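Side-chain contacts in alpha-1,2-Mannosidase (Trichoderma reesei, PDB 1HCU), which probably trims alpha-1,2-linked mannose residues from high-mannose N-glycans as a calcium-dependent family 47 glycoside hydrolase: residues 398-403 with 481-486; 461-464 with 470-473; 314-319 with 333-338. All coordinates share one frame; numbering follows the deposited sequence.

Contact 1: 398-403 with 481-486; sequences LYYAYR and FVFNTE. With CA (calcium ion), chain H.
Two tyrosines of helix 393-405 converge on the ring of Phe-483. The hydrocarbon part is a light touch: Tyr-399 CE1 lies 4.5 Å from Phe-483 CE1, and Tyr-400 OH comes to 4.3 Å from Phe-483 CD1, both approaching the phenylalanine ring obliquely. Tyr-399 is packed more closely on its own helix, where one face of its ring carries Arg-403 CG, 3.4 Å above the plane and offset toward the rim. The watery side begins at the edge of the Phe-483 ring, where water 1, in the ring plane, hydrogen-bonds to Tyr-400 OH (3.2 Å) and accepts from Phe-483 N (3.0 Å). It thus links the helix to the backbone of the strand. Beyond it Thr-485 grips the calcium ion with two atoms, O at 2.7 Å and OG1 at 2.9 Å, while waters 2 to 5 supply four more ligands. An Asx turn, Glu-486 N to Asn-484 OD1, shapes this loop at the metal of the GH47 catalytic domain. Strand 481-483 pairs antiparallel with 489-491, helix 451-465 packs against Tyr-399, and helix 245-257 lies against Val-482 and Thr-485.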
# COMPACT_ATOMS: atom_id res chain seq x y z
N LEU A 398 -6.63 -10.62 -1.12
CA LEU A 398 -7.09 -11.82 -1.80
C LEU A 398 -5.87 -12.54 -2.37
O LEU A 398 -5.78 -13.77 -2.31
CB LEU A 398 -8.06 -11.46 -2.93
CG LEU A 398 -9.40 -10.89 -2.47
CD1 LEU A 398 -10.16 -10.33 -3.67
CD2 LEU A 398 -10.21 -11.98 -1.78
N TYR A 399 -4.93 -11.77 -2.91
CA TYR A 399 -3.72 -12.36 -3.46
C TYR A 399 -2.99 -13.18 -2.40
O TYR A 399 -2.67 -14.35 -2.64
CB TYR A 399 -2.82 -11.26 -4.04
CG TYR A 399 -1.43 -11.73 -4.37
CD1 TYR A 399 -0.35 -11.36 -3.57
CD2 TYR A 399 -1.18 -12.57 -5.46
CE1 TYR A 399 0.93 -11.82 -3.83
CE2 TYR A 399 0.10 -13.04 -5.73
CZ TYR A 399 1.15 -12.66 -4.91
OH TYR A 399 2.43 -13.13 -5.16
N TYR A 400 -2.73 -12.59 -1.23
CA TYR A 400 -2.04 -13.33 -0.17
C TYR A 400 -2.81 -14.58 0.24
O TYR A 400 -2.20 -15.64 0.48
CB TYR A 400 -1.83 -12.46 1.08
CG TYR A 400 -0.66 -11.51 1.01
CD1 TYR A 400 -0.82 -10.21 0.51
CD2 TYR A 400 0.61 -11.89 1.46
CE1 TYR A 400 0.24 -9.32 0.46
CE2 TYR A 400 1.69 -11.00 1.42
CZ TYR A 400 1.49 -9.72 0.92
OH TYR A 400 2.53 -8.82 0.91
N ALA A 401 -4.14 -14.47 0.34
CA ALA A 401 -4.99 -15.59 0.72
C ALA A 401 -4.77 -16.78 -0.23
O ALA A 401 -4.65 -17.93 0.21
CB ALA A 401 -6.46 -15.18 0.71
N TYR A 402 -4.68 -16.48 -1.53
CA TYR A 402 -4.46 -17.52 -2.53
C TYR A 402 -3.04 -18.11 -2.42
O TYR A 402 -2.88 -19.33 -2.44
CB TYR A 402 -4.68 -16.96 -3.95
CG TYR A 402 -4.34 -17.97 -5.02
CD1 TYR A 402 -3.15 -17.88 -5.75
CD2 TYR A 402 -5.15 -19.09 -5.23
CE1 TYR A 402 -2.77 -18.87 -6.64
CE2 TYR A 402 -4.78 -20.09 -6.12
CZ TYR A 402 -3.59 -19.98 -6.82
OH TYR A 402 -3.20 -21.00 -7.66
N ARG A 403 -2.03 -17.25 -2.29
CA ARG A 403 -0.65 -17.72 -2.17
C ARG A 403 -0.41 -18.61 -0.96
O ARG A 403 0.49 -19.45 -0.98
CB ARG A 403 0.33 -16.54 -2.11
CG ARG A 403 0.36 -15.65 -3.35
CD ARG A 403 0.71 -16.43 -4.60
NE ARG A 403 1.86 -17.28 -4.37
CZ ARG A 403 2.33 -18.17 -5.24
NH1 ARG A 403 1.75 -18.34 -6.42
NH2 ARG A 403 3.37 -18.92 -4.92
N PHE A 481 11.95 -12.00 -2.07
CA PHE A 481 11.49 -10.63 -2.29
C PHE A 481 10.49 -10.16 -1.23
O PHE A 481 9.89 -10.98 -0.52
CB PHE A 481 10.87 -10.47 -3.68
CG PHE A 481 11.89 -10.36 -4.79
CD1 PHE A 481 12.54 -11.48 -5.28
CD2 PHE A 481 12.23 -9.11 -5.32
CE1 PHE A 481 13.52 -11.37 -6.27
CE2 PHE A 481 13.21 -8.99 -6.30
CZ PHE A 481 13.86 -10.12 -6.78
N VAL A 482 10.33 -8.85 -1.10
CA VAL A 482 9.40 -8.28 -0.13
C VAL A 482 8.73 -7.07 -0.74
O VAL A 482 9.41 -6.15 -1.20
CB VAL A 482 10.12 -7.81 1.15
CG1 VAL A 482 9.08 -7.47 2.22
CG2 VAL A 482 11.07 -8.87 1.64
N PHE A 483 7.40 -7.06 -0.73
CA PHE A 483 6.66 -5.93 -1.28
C PHE A 483 6.62 -4.75 -0.31
O PHE A 483 6.31 -4.91 0.88
CB PHE A 483 5.22 -6.33 -1.63
CG PHE A 483 5.10 -7.27 -2.80
CD1 PHE A 483 4.95 -8.64 -2.60
CD2 PHE A 483 5.10 -6.79 -4.11
CE1 PHE A 483 4.79 -9.52 -3.68
CE2 PHE A 483 4.94 -7.66 -5.19
CZ PHE A 483 4.79 -9.03 -4.98
N ASN A 484 6.94 -3.56 -0.83
CA ASN A 484 6.90 -2.36 -0.02
C ASN A 484 5.42 -1.99 -0.00
O ASN A 484 4.61 -2.67 -0.62
CB ASN A 484 7.79 -1.25 -0.63
CG ASN A 484 7.02 -0.30 -1.54
OD1 ASN A 484 6.18 -0.71 -2.34
ND2 ASN A 484 7.34 0.98 -1.43
N THR A 485 5.06 -0.92 0.69
CA THR A 485 3.65 -0.55 0.77
C THR A 485 2.98 -0.16 -0.55
O THR A 485 1.77 -0.17 -0.66
CB THR A 485 3.45 0.56 1.81
OG1 THR A 485 2.25 0.32 2.53
CG2 THR A 485 3.39 1.93 1.15
N GLU A 486 3.78 0.17 -1.57
CA GLU A 486 3.22 0.56 -2.87
C GLU A 486 3.43 -0.58 -3.87
O GLU A 486 3.62 -0.36 -5.06
CB GLU A 486 3.91 1.84 -3.37
CG GLU A 486 3.23 2.52 -4.56
CD GLU A 486 2.04 3.39 -4.15
OE1 GLU A 486 1.63 3.35 -2.97
OE2 GLU A 486 1.51 4.11 -5.03
CA CA H . -0.25 0.11 1.14
O HOH W 1 5.73 -8.91 0.90
O HOH W 2 0.31 2.87 1.57
O HOH W 3 -2.45 1.78 1.47
O HOH W 4 -1.10 -0.68 3.60
O HOH W 5 -1.82 -1.16 -0.75

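Contact 2: 461-464 with 470-473; sequences AYLI and DVQV
Leu-463, near the end of helix 451-465, meets Val-471 and Gln-472 of the loop that follows. Its side chain can be followed outward. CB lies beside the terminal amide of Gln-472. With CG anti to the carbonyl carbon (chi1 -66°), the chain leads on from there to a fork whose two methyls have different partners. CD2 stays by the glutamine amide, and CD1 comes to 4.3 Å from Val-471 CG1, a purely apolar meeting. Phe-483 of strand 481-483 and Tyr-399 of helix 393-405 also touch this leucine, which is buried.

Gln-472 runs the other way: the two side chains slide past each other in opposite directions. Its chain is bent at chi2 (-86°), which brings the terminal amide to the backbone carbonyl of Leu-463. The amide is probably turned over in the model, so which of its two ends faces Leu-463 O is doubtful. Nearby, Val-473 is held through its backbone, N to Tyr-399 OH and O to Arg-403 NE.

This is a helix followed by a loop that folds back on the end of the helix at Leu-463, the closest CA atoms, of Leu-463 and Gln-472, being 7.1 Å apart. It belongs to the (alpha/alpha) barrel characteristic of family 47, where the returning chain leads from helix 451-465 to the calcium-binding loop.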
# COMPACT_ATOMS: atom_id res chain seq x y z
N ALA A 461 -3.50 -8.10 -9.08
CA ALA A 461 -4.48 -8.78 -9.91
C ALA A 461 -3.79 -9.73 -10.90
O ALA A 461 -4.22 -10.87 -11.09
CB ALA A 461 -5.34 -7.77 -10.66
N TYR A 462 -2.71 -9.25 -11.50
CA TYR A 462 -1.95 -10.04 -12.45
C TYR A 462 -1.24 -11.23 -11.80
O TYR A 462 -1.36 -12.37 -12.27
CB TYR A 462 -0.92 -9.16 -13.13
CG TYR A 462 -0.03 -9.91 -14.07
CD1 TYR A 462 -0.52 -10.37 -15.29
CD2 TYR A 462 1.29 -10.19 -13.74
CE1 TYR A 462 0.27 -11.09 -16.15
CE2 TYR A 462 2.10 -10.91 -14.60
CZ TYR A 462 1.58 -11.36 -15.81
OH TYR A 462 2.37 -12.06 -16.68
N LEU A 463 -0.51 -10.97 -10.73
CA LEU A 463 0.25 -12.01 -10.04
C LEU A 463 -0.58 -13.16 -9.51
O LEU A 463 -0.10 -14.29 -9.41
CB LEU A 463 1.06 -11.39 -8.88
CG LEU A 463 2.18 -10.43 -9.32
CD1 LEU A 463 2.85 -9.79 -8.10
CD2 LEU A 463 3.20 -11.21 -10.16
N ILE A 464 -1.84 -12.90 -9.18
CA ILE A 464 -2.67 -13.97 -8.68
C ILE A 464 -3.08 -14.96 -9.80
O ILE A 464 -3.43 -16.11 -9.51
CB ILE A 464 -3.91 -13.40 -7.93
CG1 ILE A 464 -4.51 -14.48 -7.03
CG2 ILE A 464 -4.92 -12.85 -8.92
CD1 ILE A 464 -5.57 -13.97 -6.08
N ASP A 470 10.09 -15.55 -8.55
CA ASP A 470 10.61 -15.21 -7.22
C ASP A 470 9.82 -14.09 -6.55
O ASP A 470 9.86 -13.93 -5.34
CB ASP A 470 12.08 -14.80 -7.32
CG ASP A 470 12.99 -15.98 -7.60
OD1 ASP A 470 12.96 -16.52 -8.73
OD2 ASP A 470 13.74 -16.37 -6.68
N VAL A 471 9.11 -13.31 -7.35
CA VAL A 471 8.33 -12.21 -6.83
C VAL A 471 7.11 -12.71 -6.07
O VAL A 471 6.67 -12.09 -5.11
CB VAL A 471 7.87 -11.28 -7.98
CG1 VAL A 471 7.10 -10.10 -7.42
CG2 VAL A 471 9.09 -10.81 -8.75
N GLN A 472 6.56 -13.85 -6.49
CA GLN A 472 5.38 -14.44 -5.85
C GLN A 472 5.71 -14.80 -4.39
O GLN A 472 6.80 -15.30 -4.10
CB GLN A 472 4.95 -15.72 -6.59
CG GLN A 472 4.50 -15.53 -8.06
CD GLN A 472 3.03 -15.15 -8.22
OE1 GLN A 472 2.52 -15.07 -9.34
NE2 GLN A 472 2.35 -14.92 -7.10
N VAL A 473 4.78 -14.55 -3.48
CA VAL A 473 5.05 -14.89 -2.09
C VAL A 473 4.92 -16.41 -1.87
O VAL A 473 3.91 -17.02 -2.25
CB VAL A 473 4.10 -14.12 -1.13
CG1 VAL A 473 4.31 -12.62 -1.28
CG2 VAL A 473 2.68 -14.47 -1.42

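Contact 3: 314-319 with 333-338; sequences GNFILG and IKLASS
The ring of Phe-316 is the flat group here, and Leu-335 meets it obliquely, with CD2 4.1 Å from Phe-316 CD1. Other aromatic rings gather round it: Phe-331 meets it with the planes at about 60° and Trp-240 at about 40°, while Ala-273, Thr-276 and Ile-277 of helix 263-280 also touch it, so the phenylalanine is buried among three helices and a loop.

Helices 312-323 and 326-344 are consecutive in the chain, with two residues between them, and form a helical hairpin within the (alpha/alpha) barrel of the family 47 catalytic domain. Their segments come nearest at Ile-317 and Ile-333, whose CA atoms are 7.1 Å apart.

At that point two isoleucines meet through their terminal methyls: Ile-317 CD1 is 3.8 Å from Ile-333 CD1, and the two side chains run crosswise to each other. Ile-317 reaches over with CG1 anti to the carbonyl carbon and an extended second torsion, which also sets its CD1 4.2 Å from the backbone N of Ile-333. Ile-333 sets out away from the other helix, but its end turns back: the chain folds at chi2 (-58°) and returns CD1 to the interface. Both isoleucines lean on helix 393-405 as well, Ile-317 on Tyr-400 and Val-404, Ile-333 on Ala-401. Gly-314 gives its backbone N to Ser-397 OG of that same helix.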
# COMPACT_ATOMS: atom_id res chain seq x y z
N GLY A 314 -3.84 -9.54 4.19
CA GLY A 314 -2.60 -10.01 3.63
C GLY A 314 -1.46 -9.89 4.62
O GLY A 314 -0.56 -10.74 4.65
N ASN A 315 -1.49 -8.86 5.46
CA ASN A 315 -0.42 -8.67 6.42
C ASN A 315 -0.39 -9.78 7.48
O ASN A 315 0.69 -10.30 7.78
CB ASN A 315 -0.51 -7.31 7.10
CG ASN A 315 0.81 -6.87 7.69
OD1 ASN A 315 1.82 -6.81 6.99
ND2 ASN A 315 0.82 -6.57 8.98
N PHE A 316 -1.55 -10.14 8.03
CA PHE A 316 -1.62 -11.20 9.03
C PHE A 316 -1.16 -12.52 8.41
O PHE A 316 -0.49 -13.32 9.06
CB PHE A 316 -3.04 -11.36 9.58
CG PHE A 316 -3.32 -10.50 10.79
CD1 PHE A 316 -3.64 -9.15 10.65
CD2 PHE A 316 -3.20 -11.03 12.07
CE1 PHE A 316 -3.84 -8.35 11.76
CE2 PHE A 316 -3.40 -10.24 13.20
CZ PHE A 316 -3.72 -8.89 13.05
N ILE A 317 -1.55 -12.73 7.16
CA ILE A 317 -1.17 -13.92 6.42
C ILE A 317 0.34 -13.93 6.28
O ILE A 317 0.99 -14.94 6.60
CB ILE A 317 -1.83 -13.95 5.01
CG1 ILE A 317 -3.32 -14.29 5.15
CG2 ILE A 317 -1.14 -14.98 4.12
CD1 ILE A 317 -4.12 -14.07 3.89
N LEU A 318 0.92 -12.81 5.84
CA LEU A 318 2.37 -12.73 5.69
C LEU A 318 3.06 -13.10 6.99
O LEU A 318 4.01 -13.89 7.01
CB LEU A 318 2.80 -11.33 5.27
CG LEU A 318 4.31 -11.13 5.17
CD1 LEU A 318 4.94 -12.21 4.28
CD2 LEU A 318 4.58 -9.75 4.60
N GLY A 319 2.57 -12.52 8.09
CA GLY A 319 3.13 -12.79 9.40
C GLY A 319 3.01 -14.26 9.77
O GLY A 319 3.91 -14.82 10.38
N ILE A 333 -7.14 -14.80 6.70
CA ILE A 333 -8.09 -15.35 5.73
C ILE A 333 -9.49 -14.81 6.01
O ILE A 333 -10.24 -14.47 5.09
CB ILE A 333 -8.13 -16.90 5.81
CG1 ILE A 333 -6.81 -17.50 5.31
CG2 ILE A 333 -9.28 -17.45 4.97
CD1 ILE A 333 -6.45 -17.09 3.89
N LYS A 334 -9.84 -14.73 7.29
CA LYS A 334 -11.15 -14.24 7.71
C LYS A 334 -11.28 -12.77 7.33
O LYS A 334 -12.33 -12.31 6.88
CB LYS A 334 -11.30 -14.42 9.23
CG LYS A 334 -12.59 -13.84 9.82
CD LYS A 334 -13.81 -14.41 9.12
CE LYS A 334 -15.08 -13.68 9.51
NZ LYS A 334 -15.62 -14.10 10.84
N LEU A 335 -10.18 -12.03 7.48
CA LEU A 335 -10.16 -10.61 7.16
C LEU A 335 -10.33 -10.38 5.66
O LEU A 335 -11.14 -9.55 5.24
CB LEU A 335 -8.84 -10.00 7.64
CG LEU A 335 -8.86 -8.90 8.69
CD1 LEU A 335 -9.90 -9.17 9.77
CD2 LEU A 335 -7.46 -8.78 9.29
N ALA A 336 -9.57 -11.12 4.87
CA ALA A 336 -9.64 -10.99 3.42
C ALA A 336 -11.07 -11.27 2.96
O ALA A 336 -11.63 -10.55 2.13
CB ALA A 336 -8.67 -11.96 2.77
N SER A 337 -11.66 -12.32 3.52
CA SER A 337 -13.01 -12.74 3.20
C SER A 337 -14.06 -11.71 3.61
O SER A 337 -14.96 -11.38 2.84
CB SER A 337 -13.31 -14.07 3.89
OG SER A 337 -14.66 -14.44 3.70
N SER A 338 -13.93 -11.21 4.84
CA SER A 338 -14.90 -10.23 5.33
C SER A 338 -14.90 -8.95 4.53
O SER A 338 -15.96 -8.43 4.19
CB SER A 338 -14.63 -9.93 6.81
OG SER A 338 -15.06 -11.00 7.62

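Along the chain contact 3 closes first; contact 1 then opens, and contact 2 is nested inside the loop it closes, joining helix 451-465 to the chain on its way to strand 481-483. Helix 393-405 is the common element. Contacts 1 and 2 have centres 7 Å apart and touch through Tyr-399 and Arg-403. Contact 3, 11 Å from contact 1 between centres, touches the same helix on its other flank. Contacts 2 and 3 do not touch, their centres lying 16 Å apart. All three fall within the single family 47 domain: contact 1 ties a barrel helix to the strand and loop that bind calcium, contact 2 lies on the chain leading there, and contact 3 joins two helices.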